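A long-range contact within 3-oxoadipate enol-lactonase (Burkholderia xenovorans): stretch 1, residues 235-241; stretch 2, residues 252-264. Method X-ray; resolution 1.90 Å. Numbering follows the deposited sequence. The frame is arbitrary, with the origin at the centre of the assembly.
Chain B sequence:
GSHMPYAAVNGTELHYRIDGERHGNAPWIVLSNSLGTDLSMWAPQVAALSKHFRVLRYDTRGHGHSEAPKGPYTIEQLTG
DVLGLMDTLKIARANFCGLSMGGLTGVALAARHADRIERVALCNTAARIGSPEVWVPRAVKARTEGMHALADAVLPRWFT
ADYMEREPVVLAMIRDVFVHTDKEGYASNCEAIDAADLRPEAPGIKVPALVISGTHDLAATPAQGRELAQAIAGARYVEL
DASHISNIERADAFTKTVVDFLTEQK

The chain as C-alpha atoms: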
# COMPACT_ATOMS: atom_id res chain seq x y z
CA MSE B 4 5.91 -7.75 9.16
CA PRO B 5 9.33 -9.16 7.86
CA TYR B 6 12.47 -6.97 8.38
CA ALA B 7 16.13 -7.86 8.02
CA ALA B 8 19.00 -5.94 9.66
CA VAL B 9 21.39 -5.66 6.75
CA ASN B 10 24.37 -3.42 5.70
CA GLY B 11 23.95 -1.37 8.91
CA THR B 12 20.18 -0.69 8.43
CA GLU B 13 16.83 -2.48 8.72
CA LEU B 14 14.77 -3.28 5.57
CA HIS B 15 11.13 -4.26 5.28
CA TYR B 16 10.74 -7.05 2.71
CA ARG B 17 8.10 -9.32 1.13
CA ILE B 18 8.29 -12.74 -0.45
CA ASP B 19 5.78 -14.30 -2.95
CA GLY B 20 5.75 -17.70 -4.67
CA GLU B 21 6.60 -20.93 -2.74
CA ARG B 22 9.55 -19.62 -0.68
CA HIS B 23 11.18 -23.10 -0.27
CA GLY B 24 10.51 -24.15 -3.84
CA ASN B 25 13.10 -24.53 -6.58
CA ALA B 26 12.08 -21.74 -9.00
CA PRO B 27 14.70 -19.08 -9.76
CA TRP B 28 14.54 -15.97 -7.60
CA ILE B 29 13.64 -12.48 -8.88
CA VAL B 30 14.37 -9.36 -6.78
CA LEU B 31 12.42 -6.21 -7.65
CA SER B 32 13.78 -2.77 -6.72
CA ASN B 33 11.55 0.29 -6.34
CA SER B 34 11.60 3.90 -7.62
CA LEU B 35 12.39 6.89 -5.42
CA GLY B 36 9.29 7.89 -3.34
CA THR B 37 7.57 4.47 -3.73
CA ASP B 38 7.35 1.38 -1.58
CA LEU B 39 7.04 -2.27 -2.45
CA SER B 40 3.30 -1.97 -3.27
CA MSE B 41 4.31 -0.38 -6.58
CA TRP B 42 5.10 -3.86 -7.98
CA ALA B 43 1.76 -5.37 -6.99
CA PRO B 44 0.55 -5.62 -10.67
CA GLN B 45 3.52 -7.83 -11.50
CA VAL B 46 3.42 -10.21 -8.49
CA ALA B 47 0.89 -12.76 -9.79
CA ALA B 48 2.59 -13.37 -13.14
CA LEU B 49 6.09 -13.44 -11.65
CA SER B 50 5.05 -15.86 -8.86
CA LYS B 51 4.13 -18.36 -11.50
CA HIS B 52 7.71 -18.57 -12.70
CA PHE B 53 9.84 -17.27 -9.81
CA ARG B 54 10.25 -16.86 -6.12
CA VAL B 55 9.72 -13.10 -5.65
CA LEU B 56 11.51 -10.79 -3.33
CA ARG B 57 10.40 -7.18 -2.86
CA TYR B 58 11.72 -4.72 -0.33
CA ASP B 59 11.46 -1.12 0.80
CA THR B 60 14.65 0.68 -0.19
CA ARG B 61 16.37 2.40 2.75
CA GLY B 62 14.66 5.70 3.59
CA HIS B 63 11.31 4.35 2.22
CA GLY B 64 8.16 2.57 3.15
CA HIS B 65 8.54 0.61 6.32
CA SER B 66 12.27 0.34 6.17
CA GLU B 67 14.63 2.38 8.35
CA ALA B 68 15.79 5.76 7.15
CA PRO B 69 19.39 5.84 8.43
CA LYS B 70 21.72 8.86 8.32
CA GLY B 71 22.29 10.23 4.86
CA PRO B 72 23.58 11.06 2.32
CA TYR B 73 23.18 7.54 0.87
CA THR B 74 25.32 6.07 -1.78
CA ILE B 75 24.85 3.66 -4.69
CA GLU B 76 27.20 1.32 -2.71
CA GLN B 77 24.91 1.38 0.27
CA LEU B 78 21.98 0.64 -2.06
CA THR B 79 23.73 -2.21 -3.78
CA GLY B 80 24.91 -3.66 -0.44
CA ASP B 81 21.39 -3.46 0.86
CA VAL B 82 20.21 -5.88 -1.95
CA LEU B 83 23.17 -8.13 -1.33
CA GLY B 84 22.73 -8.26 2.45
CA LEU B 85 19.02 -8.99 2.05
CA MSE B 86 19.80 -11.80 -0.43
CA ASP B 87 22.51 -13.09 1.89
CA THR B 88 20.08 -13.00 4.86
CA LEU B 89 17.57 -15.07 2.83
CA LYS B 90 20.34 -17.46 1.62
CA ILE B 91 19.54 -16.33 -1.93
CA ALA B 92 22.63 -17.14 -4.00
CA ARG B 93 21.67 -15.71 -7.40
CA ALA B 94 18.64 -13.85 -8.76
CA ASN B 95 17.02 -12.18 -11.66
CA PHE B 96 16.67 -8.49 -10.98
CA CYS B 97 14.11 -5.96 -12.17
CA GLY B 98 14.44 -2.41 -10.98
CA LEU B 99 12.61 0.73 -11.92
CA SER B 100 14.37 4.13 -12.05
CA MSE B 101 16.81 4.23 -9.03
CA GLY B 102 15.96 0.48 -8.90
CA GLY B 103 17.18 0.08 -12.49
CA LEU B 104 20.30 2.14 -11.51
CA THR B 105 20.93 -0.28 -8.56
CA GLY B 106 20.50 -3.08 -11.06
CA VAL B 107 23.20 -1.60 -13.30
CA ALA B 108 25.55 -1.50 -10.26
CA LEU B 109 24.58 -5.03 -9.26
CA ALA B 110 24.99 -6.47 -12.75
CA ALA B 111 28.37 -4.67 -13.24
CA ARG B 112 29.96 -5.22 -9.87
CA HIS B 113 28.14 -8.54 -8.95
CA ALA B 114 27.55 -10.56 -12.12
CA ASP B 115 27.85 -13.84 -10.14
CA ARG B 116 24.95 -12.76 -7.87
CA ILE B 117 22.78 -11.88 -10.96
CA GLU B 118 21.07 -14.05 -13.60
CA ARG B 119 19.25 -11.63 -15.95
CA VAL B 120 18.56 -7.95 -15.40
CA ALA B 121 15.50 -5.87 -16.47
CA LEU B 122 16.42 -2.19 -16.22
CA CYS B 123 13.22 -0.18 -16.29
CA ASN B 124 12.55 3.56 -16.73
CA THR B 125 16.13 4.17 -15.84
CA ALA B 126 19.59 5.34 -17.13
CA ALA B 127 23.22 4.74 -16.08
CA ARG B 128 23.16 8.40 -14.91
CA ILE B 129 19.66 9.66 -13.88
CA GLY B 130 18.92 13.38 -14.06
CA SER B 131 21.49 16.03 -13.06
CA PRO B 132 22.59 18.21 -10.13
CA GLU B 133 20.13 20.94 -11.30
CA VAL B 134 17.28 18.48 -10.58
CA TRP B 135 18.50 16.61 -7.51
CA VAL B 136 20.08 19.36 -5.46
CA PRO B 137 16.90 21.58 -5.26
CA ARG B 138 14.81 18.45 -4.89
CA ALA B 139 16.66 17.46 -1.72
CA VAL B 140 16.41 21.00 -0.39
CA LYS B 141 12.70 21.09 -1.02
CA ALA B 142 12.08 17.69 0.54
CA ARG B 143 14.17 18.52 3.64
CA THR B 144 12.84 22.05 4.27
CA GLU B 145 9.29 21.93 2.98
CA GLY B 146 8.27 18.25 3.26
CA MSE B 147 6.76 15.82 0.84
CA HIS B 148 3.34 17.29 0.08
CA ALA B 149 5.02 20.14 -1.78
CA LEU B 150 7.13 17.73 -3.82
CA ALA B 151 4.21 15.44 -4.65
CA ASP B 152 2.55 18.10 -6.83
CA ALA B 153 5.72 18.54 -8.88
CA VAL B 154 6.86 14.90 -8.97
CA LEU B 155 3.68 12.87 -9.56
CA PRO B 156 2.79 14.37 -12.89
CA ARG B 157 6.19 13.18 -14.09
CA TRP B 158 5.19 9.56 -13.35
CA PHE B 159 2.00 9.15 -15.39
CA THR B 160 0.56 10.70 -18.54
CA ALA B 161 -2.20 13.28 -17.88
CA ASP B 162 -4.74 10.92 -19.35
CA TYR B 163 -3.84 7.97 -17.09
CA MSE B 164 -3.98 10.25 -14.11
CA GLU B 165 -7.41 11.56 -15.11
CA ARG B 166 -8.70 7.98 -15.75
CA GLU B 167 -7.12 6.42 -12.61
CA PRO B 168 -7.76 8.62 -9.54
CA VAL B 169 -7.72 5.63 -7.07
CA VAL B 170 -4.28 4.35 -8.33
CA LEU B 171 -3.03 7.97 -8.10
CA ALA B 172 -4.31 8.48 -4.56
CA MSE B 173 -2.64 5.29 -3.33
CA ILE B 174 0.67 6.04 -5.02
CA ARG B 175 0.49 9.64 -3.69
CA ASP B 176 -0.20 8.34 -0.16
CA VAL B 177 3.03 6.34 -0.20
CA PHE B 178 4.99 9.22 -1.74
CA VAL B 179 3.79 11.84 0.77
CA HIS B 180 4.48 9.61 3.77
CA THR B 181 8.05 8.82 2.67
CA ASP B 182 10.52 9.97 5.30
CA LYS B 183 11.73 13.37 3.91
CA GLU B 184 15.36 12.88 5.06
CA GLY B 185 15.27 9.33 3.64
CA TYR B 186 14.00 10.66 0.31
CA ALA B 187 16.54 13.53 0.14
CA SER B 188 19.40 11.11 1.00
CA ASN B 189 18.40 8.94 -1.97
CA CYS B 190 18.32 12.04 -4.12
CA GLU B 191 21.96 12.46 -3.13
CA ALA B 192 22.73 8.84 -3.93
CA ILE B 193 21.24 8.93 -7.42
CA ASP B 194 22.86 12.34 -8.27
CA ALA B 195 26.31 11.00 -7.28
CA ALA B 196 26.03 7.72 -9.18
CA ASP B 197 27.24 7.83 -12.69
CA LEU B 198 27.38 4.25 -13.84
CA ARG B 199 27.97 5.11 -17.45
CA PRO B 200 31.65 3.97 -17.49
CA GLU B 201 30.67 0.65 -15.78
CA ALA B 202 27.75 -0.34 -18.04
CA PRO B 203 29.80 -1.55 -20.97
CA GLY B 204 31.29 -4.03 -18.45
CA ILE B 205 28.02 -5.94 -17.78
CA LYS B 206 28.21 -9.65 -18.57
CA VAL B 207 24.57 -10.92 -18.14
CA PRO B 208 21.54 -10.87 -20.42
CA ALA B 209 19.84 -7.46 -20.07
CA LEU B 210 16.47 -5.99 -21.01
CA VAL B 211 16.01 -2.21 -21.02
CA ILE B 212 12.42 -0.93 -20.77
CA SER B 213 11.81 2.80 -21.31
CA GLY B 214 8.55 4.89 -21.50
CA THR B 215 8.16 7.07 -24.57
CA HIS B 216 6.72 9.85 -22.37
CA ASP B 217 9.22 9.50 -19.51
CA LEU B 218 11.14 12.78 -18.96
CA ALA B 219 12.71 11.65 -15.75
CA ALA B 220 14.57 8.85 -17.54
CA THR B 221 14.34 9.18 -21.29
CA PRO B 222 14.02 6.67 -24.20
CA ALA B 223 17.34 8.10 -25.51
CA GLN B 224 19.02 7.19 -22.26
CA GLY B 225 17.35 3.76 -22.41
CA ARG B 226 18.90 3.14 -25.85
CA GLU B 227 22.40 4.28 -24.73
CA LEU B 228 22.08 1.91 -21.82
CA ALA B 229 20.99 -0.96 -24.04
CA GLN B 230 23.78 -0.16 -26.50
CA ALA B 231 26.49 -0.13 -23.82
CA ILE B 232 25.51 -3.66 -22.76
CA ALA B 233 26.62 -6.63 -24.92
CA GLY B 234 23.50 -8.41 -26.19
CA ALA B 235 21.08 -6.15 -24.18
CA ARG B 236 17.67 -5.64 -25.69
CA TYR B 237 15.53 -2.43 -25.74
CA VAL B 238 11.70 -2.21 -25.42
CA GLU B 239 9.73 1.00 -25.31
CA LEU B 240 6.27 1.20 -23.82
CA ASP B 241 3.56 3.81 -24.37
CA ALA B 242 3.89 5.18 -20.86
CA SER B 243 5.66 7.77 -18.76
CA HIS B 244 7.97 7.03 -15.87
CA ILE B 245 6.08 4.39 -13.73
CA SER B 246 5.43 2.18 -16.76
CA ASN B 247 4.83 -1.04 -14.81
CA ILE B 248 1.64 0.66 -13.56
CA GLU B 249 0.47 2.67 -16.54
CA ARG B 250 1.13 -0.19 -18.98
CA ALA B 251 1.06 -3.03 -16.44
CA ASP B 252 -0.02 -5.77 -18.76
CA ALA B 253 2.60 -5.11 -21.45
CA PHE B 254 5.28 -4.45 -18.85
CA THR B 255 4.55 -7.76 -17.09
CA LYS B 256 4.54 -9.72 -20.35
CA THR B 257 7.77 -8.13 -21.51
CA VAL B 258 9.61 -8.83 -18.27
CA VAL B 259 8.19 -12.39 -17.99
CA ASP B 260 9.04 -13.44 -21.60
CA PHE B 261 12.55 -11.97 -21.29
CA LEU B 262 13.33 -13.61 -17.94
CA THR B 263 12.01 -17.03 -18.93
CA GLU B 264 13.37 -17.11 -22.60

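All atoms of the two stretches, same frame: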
# COMPACT_ATOMS: atom_id res chain seq x y z
N ALA B 235 22.27 -6.73 -24.85
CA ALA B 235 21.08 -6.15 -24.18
C ALA B 235 19.97 -5.94 -25.19
O ALA B 235 20.22 -5.81 -26.38
CB ALA B 235 21.44 -4.82 -23.52
N ARG B 236 18.73 -5.93 -24.76
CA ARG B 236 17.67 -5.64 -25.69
C ARG B 236 16.84 -4.46 -25.19
O ARG B 236 16.77 -4.26 -23.99
CB ARG B 236 16.79 -6.83 -25.87
CG ARG B 236 15.84 -6.62 -27.06
CD ARG B 236 14.45 -7.12 -26.86
NE ARG B 236 14.39 -8.31 -26.02
CZ ARG B 236 13.24 -8.84 -25.61
NH1 ARG B 236 12.10 -8.31 -26.00
NH2 ARG B 236 13.25 -9.92 -24.86
N TYR B 237 16.23 -3.69 -26.10
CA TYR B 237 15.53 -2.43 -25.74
C TYR B 237 14.03 -2.56 -26.08
O TYR B 237 13.70 -3.02 -27.13
CB TYR B 237 16.18 -1.19 -26.43
CG TYR B 237 15.38 0.08 -26.19
CD1 TYR B 237 15.55 0.84 -25.01
CD2 TYR B 237 14.43 0.49 -27.13
CE1 TYR B 237 14.79 2.00 -24.79
CE2 TYR B 237 13.68 1.64 -26.93
CZ TYR B 237 13.84 2.39 -25.77
OH TYR B 237 13.07 3.53 -25.62
N VAL B 238 13.15 -2.19 -25.16
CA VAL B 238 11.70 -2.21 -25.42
C VAL B 238 11.09 -0.92 -24.86
O VAL B 238 11.38 -0.51 -23.74
CB VAL B 238 10.95 -3.43 -24.73
CG1 VAL B 238 9.47 -3.32 -24.92
CG2 VAL B 238 11.37 -4.79 -25.31
N GLU B 239 10.25 -0.28 -25.66
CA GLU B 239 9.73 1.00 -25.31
C GLU B 239 8.22 0.86 -25.19
O GLU B 239 7.57 0.31 -26.07
CB GLU B 239 10.14 2.08 -26.35
CG GLU B 239 9.65 3.45 -26.02
CD GLU B 239 10.21 4.51 -26.97
OE1 GLU B 239 11.40 4.43 -27.30
OE2 GLU B 239 9.45 5.38 -27.40
N LEU B 240 7.67 1.30 -24.07
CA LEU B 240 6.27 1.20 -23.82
C LEU B 240 5.61 2.56 -23.89
O LEU B 240 6.24 3.55 -23.55
CB LEU B 240 6.06 0.62 -22.41
CG LEU B 240 6.61 -0.76 -22.13
CD1 LEU B 240 6.36 -1.05 -20.61
CD2 LEU B 240 5.91 -1.83 -23.01
N ASP B 241 4.36 2.58 -24.33
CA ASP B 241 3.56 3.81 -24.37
C ASP B 241 3.13 4.30 -22.98
O ASP B 241 1.95 4.27 -22.63
CB ASP B 241 2.33 3.63 -25.26
CG ASP B 241 1.61 4.97 -25.58
OD1 ASP B 241 2.07 6.07 -25.19
OD2 ASP B 241 0.59 4.91 -26.23
N ASP B 252 0.05 -4.52 -18.05
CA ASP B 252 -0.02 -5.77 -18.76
C ASP B 252 1.13 -6.01 -19.72
O ASP B 252 1.70 -7.12 -19.73
CB ASP B 252 -1.41 -5.96 -19.40
CG ASP B 252 -1.60 -7.41 -19.86
OD1 ASP B 252 -1.20 -7.70 -20.99
OD2 ASP B 252 -2.06 -8.25 -19.06
N ALA B 253 1.52 -4.99 -20.49
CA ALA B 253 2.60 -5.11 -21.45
C ALA B 253 3.90 -5.20 -20.74
O ALA B 253 4.80 -5.94 -21.18
CB ALA B 253 2.61 -3.92 -22.39
N PHE B 254 4.04 -4.43 -19.64
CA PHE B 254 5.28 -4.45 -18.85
C PHE B 254 5.53 -5.87 -18.28
O PHE B 254 6.65 -6.41 -18.42
CB PHE B 254 5.16 -3.44 -17.72
CG PHE B 254 6.39 -3.34 -16.86
CD1 PHE B 254 7.28 -2.26 -16.98
CD2 PHE B 254 6.67 -4.36 -15.94
CE1 PHE B 254 8.46 -2.16 -16.14
CE2 PHE B 254 7.83 -4.26 -15.09
CZ PHE B 254 8.72 -3.17 -15.19
N THR B 255 4.51 -6.42 -17.63
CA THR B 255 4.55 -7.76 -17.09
C THR B 255 4.95 -8.81 -18.13
O THR B 255 5.92 -9.56 -17.94
CB THR B 255 3.25 -8.13 -16.35
OG1 THR B 255 3.03 -7.18 -15.28
CG2 THR B 255 3.43 -9.49 -15.73
N LYS B 256 4.25 -8.82 -19.25
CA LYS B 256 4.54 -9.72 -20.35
C LYS B 256 5.99 -9.59 -20.81
O LYS B 256 6.68 -10.61 -20.98
CB LYS B 256 3.56 -9.44 -21.51
CG LYS B 256 3.72 -10.32 -22.76
CD LYS B 256 3.17 -11.76 -22.55
CE LYS B 256 3.38 -12.74 -23.75
NZ LYS B 256 3.22 -12.06 -25.07
N THR B 257 6.43 -8.34 -21.03
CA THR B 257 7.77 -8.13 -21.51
C THR B 257 8.82 -8.71 -20.56
O THR B 257 9.73 -9.41 -21.00
CB THR B 257 8.06 -6.63 -21.73
OG1 THR B 257 7.02 -6.07 -22.58
CG2 THR B 257 9.40 -6.45 -22.38
N VAL B 258 8.68 -8.39 -19.28
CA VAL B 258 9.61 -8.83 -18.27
C VAL B 258 9.52 -10.36 -18.12
O VAL B 258 10.55 -11.01 -18.08
CB VAL B 258 9.41 -8.08 -16.95
CG1 VAL B 258 10.36 -8.57 -15.92
CG2 VAL B 258 9.79 -6.58 -17.18
N VAL B 259 8.31 -10.93 -18.16
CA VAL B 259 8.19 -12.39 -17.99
C VAL B 259 8.83 -13.14 -19.19
O VAL B 259 9.60 -14.08 -18.97
CB VAL B 259 6.79 -12.84 -17.61
CG1 VAL B 259 6.65 -14.44 -17.58
CG2 VAL B 259 6.41 -12.27 -16.21
N ASP B 260 8.55 -12.71 -20.43
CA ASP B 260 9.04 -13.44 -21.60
C ASP B 260 10.56 -13.35 -21.64
O ASP B 260 11.24 -14.36 -21.89
CB ASP B 260 8.43 -12.93 -22.92
CG ASP B 260 6.91 -13.10 -23.00
OD1 ASP B 260 6.25 -13.84 -22.22
OD2 ASP B 260 6.35 -12.44 -23.88
N PHE B 261 11.10 -12.17 -21.32
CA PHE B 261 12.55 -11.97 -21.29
C PHE B 261 13.21 -12.84 -20.22
O PHE B 261 14.25 -13.43 -20.45
CB PHE B 261 12.96 -10.48 -21.07
CG PHE B 261 14.41 -10.29 -20.76
CD1 PHE B 261 15.40 -10.45 -21.74
CD2 PHE B 261 14.82 -10.01 -19.46
CE1 PHE B 261 16.78 -10.31 -21.42
CE2 PHE B 261 16.20 -9.88 -19.14
CZ PHE B 261 17.16 -10.02 -20.13
N LEU B 262 12.63 -12.92 -19.03
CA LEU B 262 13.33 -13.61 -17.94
C LEU B 262 13.20 -15.13 -18.02
O LEU B 262 13.99 -15.86 -17.38
CB LEU B 262 12.92 -13.10 -16.56
CG LEU B 262 13.31 -11.66 -16.22
CD1 LEU B 262 12.67 -11.29 -14.86
CD2 LEU B 262 14.81 -11.43 -16.20
N THR B 263 12.22 -15.60 -18.78
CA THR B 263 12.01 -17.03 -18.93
C THR B 263 12.44 -17.56 -20.31
O THR B 263 12.31 -18.75 -20.51
CB THR B 263 10.54 -17.43 -18.73
OG1 THR B 263 9.75 -16.75 -19.69
CG2 THR B 263 10.04 -17.11 -17.34
N GLU B 264 12.91 -16.71 -21.24
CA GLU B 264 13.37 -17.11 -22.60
C GLU B 264 14.24 -18.37 -22.52
O GLU B 264 15.30 -18.38 -21.84
CB GLU B 264 14.29 -16.03 -23.21
CG GLU B 264 13.69 -14.87 -24.02
CD GLU B 264 14.62 -13.62 -24.11
OE1 GLU B 264 15.70 -13.57 -23.44
OE2 GLU B 264 14.28 -12.65 -24.83
O HOH W 1 10.42 -9.80 -23.61

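A β-strand packs antiparallel against an α-helix through a small contact that is apolar at one end and closed by a salt bridge at the other. Strand 236-240 and helix 252-263 run at 169° to each other, and their axes approach to 9.8 Å. That spacing is filled by side chains and is too wide for backbone pairing; no direct hydrogen bond crosses between the stretches. Because the directions oppose, Leu240 lies near Phe254, Val238 near Thr257 and Arg236 near Phe261.

Side chains alternate along an extended strand. Arg236, Val238 and Leu240 therefore point their CA-to-CB bonds toward the helix, while Tyr237 and Glu239 lie out of reach of it. These two pair with each other instead, Tyr237 OH donating to Glu239 OE1 at 2.5 Å.

Leu240 is buried and anchors the apolar end. Leu240 CD2 lies 4.0 Å from Ala253 CB, and Leu240 CD1 lies 3.9 Å from Phe254 CB. CD1 also sits at the edge of the Phe254 ring, near its plane. In the middle, Val238 CG2 meets Thr257 CG2 at 3.9 Å. The Thr257 hydroxyl is satisfied within the helix: OG1 donates to Ala253 O at 2.6 Å. The methyl of Thr257 is the part that meets Val238.

Arg236 closes the other end with its long side chain. Arg236 NH2 forms a salt bridge with Glu264 OE2 at 2.9 Å, joining opposite charges at an exposed margin. Arg236 NH2 also lies 3.8 Å from Phe261 CD1, at the edge of the ring, so this is not a stack on the ring face. Water 1 adds an indirect link. It accepts from Arg236 NH2 at 3.1 Å and donates to Thr257 O at 2.7 Å, bridging the arginine to the helix backbone.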